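Local atomic coordinates of histone deacetylase complex subunit SAP18 (Mus musculus, PDB entry 4A6Q), a protein that serves as an auxiliary component of the splicing-dependent exon junction complex and enhances transcriptional repression by the SIN3-HDAC1 complex. Residues D63-L66 with K67-T70; H40-M43 with D44-S47. All coordinates share one frame; numbering follows the deposited sequence.

How the interactions relate
Both contacts are local, one at a helix start and one in a loop, within the ubiquitin-like SAP18 domain, and they come one after the other: interaction 2 in the loop between strands 28-35 and 56-60, interaction 1 at the point where the chain, after strand 56-60, enters helix 66-76. Their centres lie 23 Å apart and their nearest atoms about 10 Å, so they do not touch. Both pack on strands 86-94 and 101-110: interaction 1 lays Leu66, Leu69 and Thr70 on Phe89, while interaction 2 lays Met43 and Phe46 on Val92 and Tyr101. Interaction 1 is partly buried; interaction 2 lies at the surface.

Interaction 1. Residues D63-L66 with K67-T70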
# COMPACT_ATOMS: atom_id res chain seq x y z
N ASP A 63 -4.94 -0.40 -9.99
CA ASP A 63 -5.62 0.87 -9.68
C ASP A 63 -6.47 0.80 -8.43
O ASP A 63 -7.31 1.69 -8.19
CB ASP A 63 -6.40 1.41 -10.92
CG ASP A 63 -7.60 0.54 -11.31
OD1 ASP A 63 -7.73 -0.60 -10.79
OD2 ASP A 63 -8.40 1.01 -12.15
N ALA A 64 -6.25 -0.23 -7.61
CA ALA A 64 -6.87 -0.27 -6.29
C ALA A 64 -6.48 1.00 -5.50
O ALA A 64 -5.30 1.37 -5.44
CB ALA A 64 -6.43 -1.50 -5.54
N THR A 65 -7.46 1.62 -4.85
CA THR A 65 -7.23 2.83 -4.01
C THR A 65 -7.17 2.48 -2.54
O THR A 65 -7.64 1.42 -2.11
CB THR A 65 -8.34 3.86 -4.18
OG1 THR A 65 -9.56 3.33 -3.68
CG2 THR A 65 -8.50 4.22 -5.67
N LEU A 66 -6.57 3.38 -1.77
CA LEU A 66 -6.53 3.12 -0.33
C LEU A 66 -7.93 2.91 0.27
O LEU A 66 -8.13 2.03 1.14
CB LEU A 66 -5.79 4.24 0.42
CG LEU A 66 -4.35 4.45 -0.02
CD1 LEU A 66 -3.69 5.39 0.96
CD2 LEU A 66 -3.56 3.14 -0.14
N LYS A 67 -8.92 3.70 -0.15
CA LYS A 67 -10.29 3.56 0.36
C LYS A 67 -10.93 2.23 -0.00
O LYS A 67 -11.62 1.60 0.79
CB LYS A 67 -11.20 4.69 -0.17
CG LYS A 67 -11.40 5.88 0.74
CD LYS A 67 -11.76 5.56 2.20
CE LYS A 67 -12.03 6.86 2.95
NZ LYS A 67 -12.50 6.68 4.36
N GLU A 68 -10.66 1.76 -1.22
CA GLU A 68 -11.17 0.47 -1.64
C GLU A 68 -10.63 -0.62 -0.74
O GLU A 68 -11.33 -1.56 -0.35
CB GLU A 68 -10.75 0.21 -3.10
CG GLU A 68 -11.25 -1.08 -3.68
CD GLU A 68 -10.93 -1.23 -5.17
OE1 GLU A 68 -10.20 -0.38 -5.73
OE2 GLU A 68 -11.49 -2.19 -5.76
N LEU A 69 -9.33 -0.52 -0.43
CA LEU A 69 -8.72 -1.53 0.40
C LEU A 69 -9.16 -1.47 1.85
O LEU A 69 -9.34 -2.50 2.48
CB LEU A 69 -7.19 -1.46 0.28
CG LEU A 69 -6.72 -1.72 -1.17
CD1 LEU A 69 -5.23 -1.43 -1.28
CD2 LEU A 69 -7.01 -3.18 -1.59
N THR A 70 -9.36 -0.27 2.39
CA THR A 70 -9.80 -0.24 3.78
C THR A 70 -11.22 -0.78 3.94
O THR A 70 -11.55 -1.35 4.97
CB THR A 70 -9.76 1.15 4.41
OG1 THR A 70 -10.75 1.97 3.80
CG2 THR A 70 -8.39 1.79 4.28
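Asp63 O approaches Glu68 OE1 to 4.3 Å, while the aspartate carboxylate turns to Arg22 and to the backbone N of Ile20. Glu68 also pairs with Arg22, through OE2, so one arginine serves two acids whose nearest oxygens, Asp63 OD1 and Glu68 OE1, are 5.6 Å apart; its charge probably offsets their mutual repulsion. Ala64 follows, its CA 3.4 Å from Glu68 OE1. The methyl group CB of Ala64 stands 4.3 Å from CD2 of Leu69. Thr65 is the N-cap. With chi1 at 65° its OG1 sits between the backbone N and the carbonyl carbon, turned toward the start of the helix. Thr65 OG1 accepts from Glu68 N at 3.1 Å, and the same oxygen also touches Glu68 CB. Glu68 sends its CG anti to the backbone N (chi1 -179°) and runs on extended, crossing the threonine side chain at about a right angle and bringing its carboxylate back beside Ala64. The carbonyl O of Thr65 accepts from Leu69 N at 3.1 Å, a bond of the first helical turn, while CG of Leu69 rests against that oxygen. Leu66 starts the helix proper. Leu66 O accepts from Thr70 N at 2.9 Å, and the Thr70 methyl CG2 packs alongside this carbonyl; the leucine side chain itself leads away to Phe89, Ile106 and Thr109 of the sheet. Lys67 carries NZ to the carbonyl O of Met110. This is a threonine N-cap, opening the helix that packs across the sheet of a ubiquitin-like fold.

Interaction 2. Residues H40-M43 with D44-S47; sequences HHRM and DEFS
Arg42 presents its guanidinium to two acids in different ways. Asp44 lies at its edge, gripped side-on: Arg42 NE reaches Asp44 OD1 at 3.2 Å and Arg42 NH2 reaches Asp44 OD2 at 3.0 Å. Each oxygen uses its syn lone pair, both a little tilted from the guanidinium plane, and the two planes are 29° apart. A bend at chi3 folds the arginine back toward this carboxylate. Glu45 instead lies over a guanidinium face, its carboxylate nearly parallel to it (6°); Glu45 OE2 is a long 3.6 Å from Arg42 NH1, and no N-H of the group points at it. Glu45 OE2 accepts from Arg42 N at 3.0 Å, on its anti side.

Glu45 OE1 comes to the edge of the His41 ring, 3.2 Å from His41 CD2, and the ring and carboxylate planes stand 63° apart. A water donates to OE1 and accepts a weak bond from His41 NE2, while ND1 of this ring bonds Asp134. Phe46 turns its ring edge to CB of His41. Phe46 CD2 lies 4.0 Å from CE of selenomethionine Met43, and both side chains pack against Val92 and Tyr101 of the sheet. Glu45 N to Arg42 O and Phe46 N to Met43 O are the i to i+3 bonds of the short 3-10 turn that carries these side chains.

Arg42 thus faces two carboxylates, one through directed N-H bonds and the other chiefly through charge, and probably offsets part of their negative charge.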
# COMPACT_ATOMS: atom_id res chain seq x y z
N HIS A 40 3.95 0.34 12.18
CA HIS A 40 4.12 -0.71 11.19
C HIS A 40 4.88 -1.90 11.75
O HIS A 40 5.62 -1.78 12.74
CB HIS A 40 4.78 -0.17 9.91
CG HIS A 40 3.85 0.67 9.11
ND1 HIS A 40 2.78 0.12 8.43
CD2 HIS A 40 3.74 2.01 8.96
CE1 HIS A 40 2.08 1.08 7.86
NE2 HIS A 40 2.62 2.24 8.19
N HIS A 41 4.70 -3.05 11.14
CA HIS A 41 5.56 -4.16 11.40
C HIS A 41 7.02 -3.73 11.17
O HIS A 41 7.32 -2.93 10.29
CB HIS A 41 5.25 -5.35 10.47
CG HIS A 41 4.02 -6.12 10.84
ND1 HIS A 41 2.84 -6.03 10.12
CD2 HIS A 41 3.79 -7.03 11.82
CE1 HIS A 41 1.94 -6.83 10.66
NE2 HIS A 41 2.48 -7.43 11.70
N ARG A 42 7.90 -4.28 11.99
CA ARG A 42 9.33 -4.04 11.81
C ARG A 42 9.87 -4.93 10.69
O ARG A 42 9.31 -5.99 10.41
CB ARG A 42 10.06 -4.34 13.11
CG ARG A 42 9.66 -3.38 14.21
CD ARG A 42 10.45 -3.65 15.47
NE ARG A 42 10.51 -5.09 15.64
CZ ARG A 42 9.50 -5.83 16.08
NH1 ARG A 42 8.36 -5.27 16.46
NH2 ARG A 42 9.64 -7.14 16.16
N MSE A 43 10.97 -4.51 10.06
CA MSE A 43 11.51 -5.30 8.94
C MSE A 43 12.09 -6.64 9.39
O MSE A 43 12.14 -7.59 8.60
CB MSE A 43 12.50 -4.48 8.12
CG MSE A 43 11.88 -3.27 7.45
SE MSE A 43 10.51 -3.91 6.27
CE MSE A 43 8.97 -3.63 7.41
N ASP A 44 12.47 -6.75 10.67
CA ASP A 44 12.87 -8.05 11.20
C ASP A 44 11.74 -9.07 11.18
O ASP A 44 11.98 -10.28 11.23
CB ASP A 44 13.53 -7.92 12.60
CG ASP A 44 12.68 -7.12 13.58
OD1 ASP A 44 12.76 -5.87 13.54
OD2 ASP A 44 11.96 -7.72 14.40
N GLU A 45 10.50 -8.61 11.08
CA GLU A 45 9.36 -9.52 11.02
C GLU A 45 9.16 -10.06 9.59
O GLU A 45 8.32 -10.92 9.37
CB GLU A 45 8.07 -8.85 11.52
CG GLU A 45 8.08 -8.41 13.01
CD GLU A 45 6.77 -7.81 13.49
OE1 GLU A 45 5.84 -8.59 13.80
OE2 GLU A 45 6.65 -6.56 13.55
N PHE A 46 9.93 -9.53 8.64
CA PHE A 46 9.89 -10.01 7.24
C PHE A 46 11.20 -10.68 6.80
O PHE A 46 11.41 -10.97 5.61
CB PHE A 46 9.51 -8.85 6.29
CG PHE A 46 8.09 -8.41 6.41
CD1 PHE A 46 7.10 -9.03 5.65
CD2 PHE A 46 7.72 -7.38 7.27
CE1 PHE A 46 5.80 -8.66 5.75
CE2 PHE A 46 6.41 -7.01 7.36
CZ PHE A 46 5.45 -7.64 6.62
N SER A 47 12.07 -10.95 7.77
CA SER A 47 13.40 -11.47 7.46
C SER A 47 13.46 -13.00 7.50
O SER A 47 12.54 -13.66 7.98
CB SER A 47 14.39 -10.92 8.48
OG SER A 47 14.10 -11.45 9.76
O HOH W 1 3.34 -9.38 14.06